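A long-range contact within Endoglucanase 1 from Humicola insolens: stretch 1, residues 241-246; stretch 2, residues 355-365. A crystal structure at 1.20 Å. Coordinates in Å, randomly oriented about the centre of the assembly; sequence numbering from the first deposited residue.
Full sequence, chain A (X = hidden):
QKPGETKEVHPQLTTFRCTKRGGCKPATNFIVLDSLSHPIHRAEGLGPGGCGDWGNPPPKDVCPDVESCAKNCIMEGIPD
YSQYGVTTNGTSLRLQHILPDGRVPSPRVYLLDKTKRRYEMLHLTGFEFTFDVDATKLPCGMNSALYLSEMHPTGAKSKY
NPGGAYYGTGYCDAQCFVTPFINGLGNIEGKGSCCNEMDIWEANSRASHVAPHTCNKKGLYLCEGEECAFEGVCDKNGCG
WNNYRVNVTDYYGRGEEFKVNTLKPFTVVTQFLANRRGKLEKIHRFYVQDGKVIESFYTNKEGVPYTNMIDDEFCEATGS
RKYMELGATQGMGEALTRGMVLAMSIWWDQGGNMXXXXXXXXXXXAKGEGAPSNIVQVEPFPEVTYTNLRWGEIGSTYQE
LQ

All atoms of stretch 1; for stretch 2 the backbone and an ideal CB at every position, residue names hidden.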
ATOM      1  N   TRP A 241      -2.518 -10.167  10.605  1.00  9.07           N
ATOM      2  CA  TRP A 241      -2.050  -9.951  11.985  1.00  9.02           C
ATOM      3  C   TRP A 241      -2.740  -8.698  12.513  1.00  9.06           C
ATOM      4  O   TRP A 241      -2.498  -7.596  12.038  1.00  9.43           O
ATOM      5  CB  TRP A 241      -0.526  -9.767  11.938  1.00  9.30           C
ATOM      6  CG  TRP A 241       0.148  -9.506  13.262  1.00  9.41           C
ATOM      7  CD1 TRP A 241       0.626  -8.309  13.717  1.00  9.95           C
ATOM      8  CD2 TRP A 241       0.503 -10.473  14.266  1.00  9.15           C
ATOM      9  NE1 TRP A 241       1.256  -8.501  14.915  1.00  9.87           N
ATOM     10  CE2 TRP A 241       1.197  -9.817  15.280  1.00  9.15           C
ATOM     11  CE3 TRP A 241       0.304 -11.831  14.347  1.00 10.68           C
ATOM     12  CZ2 TRP A 241       1.673 -10.494  16.409  1.00 10.34           C
ATOM     13  CZ3 TRP A 241       0.804 -12.504  15.440  1.00 11.05           C
ATOM     14  CH2 TRP A 241       1.442 -11.822  16.476  1.00 11.02           C
ATOM     15  N   ASN A 242      -3.645  -8.923  13.475  1.00  8.72           N
ATOM     16  CA  ASN A 242      -4.478  -7.852  14.061  1.00  8.51           C
ATOM     17  C   ASN A 242      -4.730  -8.306  15.490  1.00  8.65           C
ATOM     18  O   ASN A 242      -5.303  -9.386  15.698  1.00  9.30           O
ATOM     19  CB  ASN A 242      -5.780  -7.694  13.284  1.00  8.93           C
ATOM     20  CG  ASN A 242      -6.778  -6.706  13.822  1.00  8.83           C
ATOM     21  OD1 ASN A 242      -6.681  -6.361  15.029  1.00  9.40           O
ATOM     22  ND2 ASN A 242      -7.757  -6.315  13.023  1.00 10.27           N
ATOM     23  N   ASN A 243      -4.341  -7.492  16.487  1.00  8.69           N
ATOM     24  CA  ASN A 243      -4.556  -7.896  17.892  1.00  9.08           C
ATOM     25  C   ASN A 243      -5.969  -8.386  18.164  1.00  9.08           C
ATOM     26  O   ASN A 243      -6.133  -9.352  18.914  1.00 10.06           O
ATOM     27  CB  ASN A 243      -4.173  -6.754  18.851  1.00  9.34           C
ATOM     28  CG  ASN A 243      -4.876  -5.432  18.604  1.00  9.55           C
ATOM     29  OD1 ASN A 243      -4.392  -4.624  17.787  1.00  9.96           O
ATOM     30  ND2 ASN A 243      -5.963  -5.193  19.302  1.00 10.33           N
ATOM     31  N   TYR A 244      -6.990  -7.743  17.608  1.00  8.91           N
ATOM     32  CA  TYR A 244      -8.363  -8.193  17.882  1.00  9.32           C
ATOM     33  C   TYR A 244      -8.613  -9.621  17.405  1.00  9.40           C
ATOM     34  O   TYR A 244      -9.346 -10.365  18.071  1.00 10.40           O
ATOM     35  CB  TYR A 244      -9.391  -7.235  17.234  1.00  9.75           C
ATOM     36  CG  TYR A 244      -9.612  -5.956  17.967  1.00  9.36           C
ATOM     37  CD1 TYR A 244     -10.406  -5.913  19.086  1.00 10.29           C
ATOM     38  CD2 TYR A 244      -9.071  -4.763  17.541  1.00  9.75           C
ATOM     39  CE1 TYR A 244     -10.656  -4.757  19.776  1.00 10.80           C
ATOM     40  CE2 TYR A 244      -9.332  -3.580  18.204  1.00  9.37           C
ATOM     41  CZ  TYR A 244     -10.125  -3.559  19.317  1.00  9.76           C
ATOM     42  OH  TYR A 244     -10.426  -2.416  20.012  1.00 10.65           O
ATOM     43  N   ARG A 245      -8.055 -10.002  16.272  1.00  8.93           N
ATOM     44  CA  ARG A 245      -8.273 -11.344  15.734  1.00  9.85           C
ATOM     45  C   ARG A 245      -7.630 -12.424  16.611  1.00 10.42           C
ATOM     46  O   ARG A 245      -7.975 -13.602  16.433  1.00 11.48           O
ATOM     47  CB  ARG A 245      -7.758 -11.453  14.307  1.00 10.45           C
ATOM     48  CG  ARG A 245      -8.573 -10.670  13.289  1.00 10.53           C
ATOM     49  CD  ARG A 245      -8.018 -10.856  11.871  1.00 11.22           C
ATOM     50  NE  ARG A 245      -8.863 -10.228  10.877  1.00 12.32           N
ATOM     51  CZ  ARG A 245      -9.958 -10.756  10.336  1.00 13.57           C
ATOM     52  NH1 ARG A 245     -10.252 -11.989  10.659  1.00 17.26           N
ATOM     53  NH2 ARG A 245     -10.715 -10.070   9.505  1.00 14.45           N
ATOM     54  N   VAL A 246      -6.693 -12.051  17.476  1.00 10.24           N
ATOM     55  CA  VAL A 246      -6.038 -13.007  18.365  1.00 10.38           C
ATOM     56  C   VAL A 246      -6.422 -12.739  19.818  1.00 10.03           C
ATOM     57  O   VAL A 246      -5.727 -13.136  20.737  1.00 10.10           O
ATOM     58  CB  VAL A 246      -4.531 -13.079  18.119  1.00 10.39           C
ATOM     59  CG1 VAL A 246      -4.251 -13.527  16.669  1.00 11.73           C
ATOM     60  CG2 VAL A 246      -3.810 -11.764  18.419  1.00 11.05           C
ATOM     61  N   UNK A 355     -15.058  -4.342   6.592  1.00 10.99           N
ATOM     62  CA  UNK A 355     -15.335  -5.090   7.840  1.00 11.06           C
ATOM     63  C   UNK A 355     -14.179  -5.976   8.288  1.00 10.52           C
ATOM     64  O   UNK A 355     -14.016  -6.206   9.495  1.00 11.14           O
ATOM     65  CB  UNK A 355     -16.581  -5.959   7.658  1.00 11.06           C
ATOM     66  N   UNK A 356     -13.419  -6.497   7.333  1.00 10.44           N
ATOM     67  CA  UNK A 356     -12.269  -7.348   7.635  1.00  9.74           C
ATOM     68  C   UNK A 356     -11.209  -6.607   8.463  1.00  9.49           C
ATOM     69  O   UNK A 356     -10.370  -7.274   9.081  1.00 11.01           O
ATOM     70  CB  UNK A 356     -11.647  -7.864   6.336  1.00  9.74           C
ATOM     71  N   UNK A 357     -11.190  -5.288   8.425  1.00  9.59           N
ATOM     72  CA  UNK A 357     -10.159  -4.506   9.132  1.00  9.81           C
ATOM     73  C   UNK A 357     -10.564  -4.278  10.593  1.00  9.62           C
ATOM     74  O   UNK A 357      -9.692  -4.402  11.461  1.00 10.42           O
ATOM     75  CB  UNK A 357      -9.930  -3.164   8.434  1.00  9.81           C
ATOM     76  N   UNK A 358     -11.833  -3.923  10.869  1.00  9.57           N
ATOM     77  CA  UNK A 358     -12.149  -3.289  12.149  1.00  9.91           C
ATOM     78  C   UNK A 358     -13.470  -3.692  12.754  1.00  9.93           C
ATOM     79  O   UNK A 358     -13.858  -3.104  13.772  1.00 10.98           O
ATOM     80  CB  UNK A 358     -12.138  -1.769  11.979  1.00  9.91           C
ATOM     81  N   UNK A 359     -14.128  -4.739  12.204  1.00 11.08           N
ATOM     82  CA  UNK A 359     -15.476  -5.149  12.674  1.00 11.44           C
ATOM     83  C   UNK A 359     -15.437  -6.596  13.126  1.00 11.75           C
ATOM     84  O   UNK A 359     -14.695  -7.435  12.563  1.00 12.98           O
ATOM     85  CB  UNK A 359     -16.527  -4.969  11.576  1.00 11.44           C
ATOM     86  N   UNK A 360     -16.297  -6.920  14.071  1.00 14.28           N
ATOM     87  CA  UNK A 360     -16.512  -8.328  14.439  1.00 15.50           C
ATOM     88  C   UNK A 360     -15.304  -8.915  15.129  1.00 14.45           C
ATOM     89  O   UNK A 360     -14.838  -8.338  16.136  1.00 15.98           O
ATOM     90  CB  UNK A 360     -16.849  -9.162  13.201  1.00 15.50           C
ATOM     91  N   UNK A 361     -14.722  -9.944  14.538  1.00 14.68           N
ATOM     92  CA  UNK A 361     -13.464 -10.517  15.064  1.00 15.14           C
ATOM     93  C   UNK A 361     -12.305  -9.535  15.004  1.00 12.55           C
ATOM     94  O   UNK A 361     -11.300  -9.759  15.683  1.00 14.39           O
ATOM     95  CB  UNK A 361     -13.093 -11.780  14.284  1.00 15.14           C
ATOM     96  N   UNK A 362     -12.402  -8.554  14.112  1.00 11.92           N
ATOM     97  CA  UNK A 362     -11.267  -7.679  13.766  1.00 11.08           C
ATOM     98  C   UNK A 362     -11.273  -6.336  14.496  1.00 10.78           C
ATOM     99  O   UNK A 362     -10.312  -5.575  14.359  1.00 10.73           O
ATOM    100  CB  UNK A 362     -11.262  -7.422  12.258  1.00 11.08           C
ATOM    101  N   UNK A 363     -12.322  -6.005  15.264  1.00 10.88           N
ATOM    102  CA  UNK A 363     -12.285  -4.712  15.951  1.00 11.21           C
ATOM    103  C   UNK A 363     -13.631  -4.312  16.497  1.00 11.54           C
ATOM    104  O   UNK A 363     -14.572  -5.109  16.528  1.00 12.94           O
ATOM    105  CB  UNK A 363     -11.778  -3.622  15.005  1.00 11.21           C
ATOM    106  N   UNK A 364     -13.720  -3.044  16.959  1.00 11.49           N
ATOM    107  CA  UNK A 364     -14.856  -2.603  17.753  1.00 11.89           C
ATOM    108  C   UNK A 364     -15.958  -1.978  16.920  1.00 12.50           C
ATOM    109  O   UNK A 364     -16.951  -1.509  17.467  1.00 15.72           O
ATOM    110  CB  UNK A 364     -14.390  -1.603  18.813  1.00 11.89           C
ATOM    111  N   UNK A 365     -15.817  -1.911  15.610  1.00 12.19           N
ATOM    112  CA  UNK A 365     -16.745  -1.164  14.765  1.00 12.33           C
ATOM    113  C   UNK A 365     -18.023  -2.003  14.554  1.00 12.84           C
ATOM    114  O   UNK A 365     -17.943  -3.211  14.264  1.00 14.81           O
ATOM    115  CB  UNK A 365     -16.094  -0.811  13.426  1.00 12.33           C
TER

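Position 355 lies in a helical stretch (phi/psi -62/-32), and its ideal CB has nothing of stretch 1 within 5.5 Å, so almost any helix-compatible residue would suit. It is Glu355, whose end leads away from stretch 1.

At 356 the CA-to-CB bond runs sideways, 4.0 Å from Arg245 NH2 at the ideal CB. What stretch 1 seeks here is the backbone carbonyl, so the side chain is loosely specified, although a second positive charge would sit poorly beside the guanidinium. The residue is Trp356. Its O accepts a hydrogen bond from Arg245 NH2 at 2.8 Å, near the guanidinium plane, and water 1 donates to the same O while accepting from Asn242 ND2 and Arg245 NE.

Position 357 points away from stretch 1, with nothing of it within 5.5 Å of the ideal CB, so the view does not choose among helix-compatible side chains. Leu357 occupies it with chi1 t and chi2 p, its end turning back nearer to stretch 1.

Positions 358 and 359 offer stretch 1 no contact, and the view leaves their identity open. They are Asp358 and His359; His359 ND1 donates to the backbone O of 365 at 2.7 Å, a bond that links the two ends of the 359-365 segment.

The phi of 69° at 360 favours glycine, which has no CB to strain such a backbone. Gly360 is found.

At 361 the CB points sideways, 4.6 Å from Arg245 NH1. A polar or acidic residue would suit the neighbouring charge, though small ones would also fit. Glu361 is deposited, but its carboxylate makes no salt bridge with Arg245; its backbone O instead receives a CA-H...O contact from Arg245 CA at 3.4 Å.

Position 362 lies closest to stretch 1 along the backbone, its CA 5.1 Å from Tyr244 CA. An ideal CB already sits 3.8 Å from Asn242 ND2 and 3.9 Å from Arg245 NH2, so a small side chain suits the place. Ala362 supplies one, and its O accepts a hydrogen bond from Asn242 ND2 at 3.0 Å.

At 363, phi/psi of 166/-170 would jam a CB against the preceding carbonyl, and an ideal CB would clash with the O of residue 358 at 2.5 Å. Glycine is required. The bare CA of Gly363 lies 3.6 Å from the centroid of the Tyr244 ring, a CH-pi contact over its face.

At 364, phi of -93° admits proline among many others; the neighbouring Tyr244 ring favours an apolar side chain, though Tyr244 OH, 4.2 Å from the ideal CB, would tolerate a polar one. Pro364 packs its CD 3.8 Å from Tyr244 CZ.

Position 365 is out of reach and undetermined from here; it is Cys365, covalently bonded elsewhere in the structure.

Stretch 2 (355-365) EWLDHGEAGPC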
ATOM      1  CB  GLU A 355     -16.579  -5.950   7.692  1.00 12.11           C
ATOM      2  CG  GLU A 355     -17.888  -5.163   7.734  1.00 13.23           C
ATOM      3  CD  GLU A 355     -19.161  -6.023   7.665  1.00 17.14           C
ATOM      4  OE1 GLU A 355     -19.031  -7.243   7.469  1.00 22.05           O
ATOM      5  OE2 GLU A 355     -20.232  -5.459   7.719  1.00 20.14           O
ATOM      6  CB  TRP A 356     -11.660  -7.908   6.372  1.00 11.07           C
ATOM      7  CG  TRP A 356     -11.169  -6.844   5.423  1.00 11.03           C
ATOM      8  CD1 TRP A 356     -11.844  -6.292   4.371  1.00 11.86           C
ATOM      9  CD2 TRP A 356      -9.904  -6.178   5.471  1.00 10.57           C
ATOM     10  NE1 TRP A 356     -11.093  -5.286   3.818  1.00 12.28           N
ATOM     11  CE2 TRP A 356      -9.894  -5.198   4.478  1.00 11.05           C
ATOM     12  CE3 TRP A 356      -8.778  -6.298   6.294  1.00 11.76           C
ATOM     13  CZ2 TRP A 356      -8.802  -4.371   4.241  1.00 13.00           C
ATOM     14  CZ3 TRP A 356      -7.703  -5.469   6.075  1.00 12.64           C
ATOM     15  CH2 TRP A 356      -7.723  -4.531   5.061  1.00 13.12           C
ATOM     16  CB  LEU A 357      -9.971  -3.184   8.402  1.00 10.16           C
ATOM     17  CG  LEU A 357      -8.962  -2.222   9.037  1.00 10.47           C
ATOM     18  CD1 LEU A 357      -7.619  -2.876   9.305  1.00 11.50           C
ATOM     19  CD2 LEU A 357      -8.792  -0.966   8.205  1.00 11.21           C
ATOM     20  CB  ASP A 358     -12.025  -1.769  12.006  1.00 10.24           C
ATOM     21  CG  ASP A 358     -13.010  -1.202  11.005  1.00 10.19           C
ATOM     22  OD1 ASP A 358     -14.027  -1.881  10.752  1.00 11.53           O
ATOM     23  OD2 ASP A 358     -12.728  -0.105  10.466  1.00 10.80           O
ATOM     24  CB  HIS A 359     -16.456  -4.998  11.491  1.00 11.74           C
ATOM     25  CG  HIS A 359     -17.759  -5.673  11.707  1.00 13.66           C
ATOM     26  ND1 HIS A 359     -18.722  -5.177  12.592  1.00 15.20           N
ATOM     27  CD2 HIS A 359     -18.249  -6.804  11.140  1.00 15.05           C
ATOM     28  CE1 HIS A 359     -19.730  -6.054  12.579  1.00 16.56           C
ATOM     29  NE2 HIS A 359     -19.499  -7.010  11.717  1.00 17.41           N
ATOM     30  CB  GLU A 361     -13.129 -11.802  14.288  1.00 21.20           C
ATOM     31  CG  GLU A 361     -14.197 -12.878  14.384  1.00 30.42           C
ATOM     32  CD  GLU A 361     -14.072 -13.870  15.498  1.00 41.44           C
ATOM     33  OE1 GLU A 361     -14.470 -15.035  15.296  1.00 63.77           O
ATOM     34  OE2 GLU A 361     -13.664 -13.488  16.572  1.00 48.22           O
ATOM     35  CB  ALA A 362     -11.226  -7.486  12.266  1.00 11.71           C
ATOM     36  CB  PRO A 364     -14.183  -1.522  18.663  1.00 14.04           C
ATOM     37  CG  PRO A 364     -13.179  -0.885  17.729  1.00 11.99           C
ATOM     38  CD  PRO A 364     -12.613  -2.040  16.945  1.00 11.54           C
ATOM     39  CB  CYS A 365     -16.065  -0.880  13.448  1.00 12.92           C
ATOM     40  SG  CYS A 365     -14.645   0.249  13.650  1.00 13.46           S
TER
HETATM   41  O   HOH W   1      -7.944  -7.581  10.430  1.00 11.61           O
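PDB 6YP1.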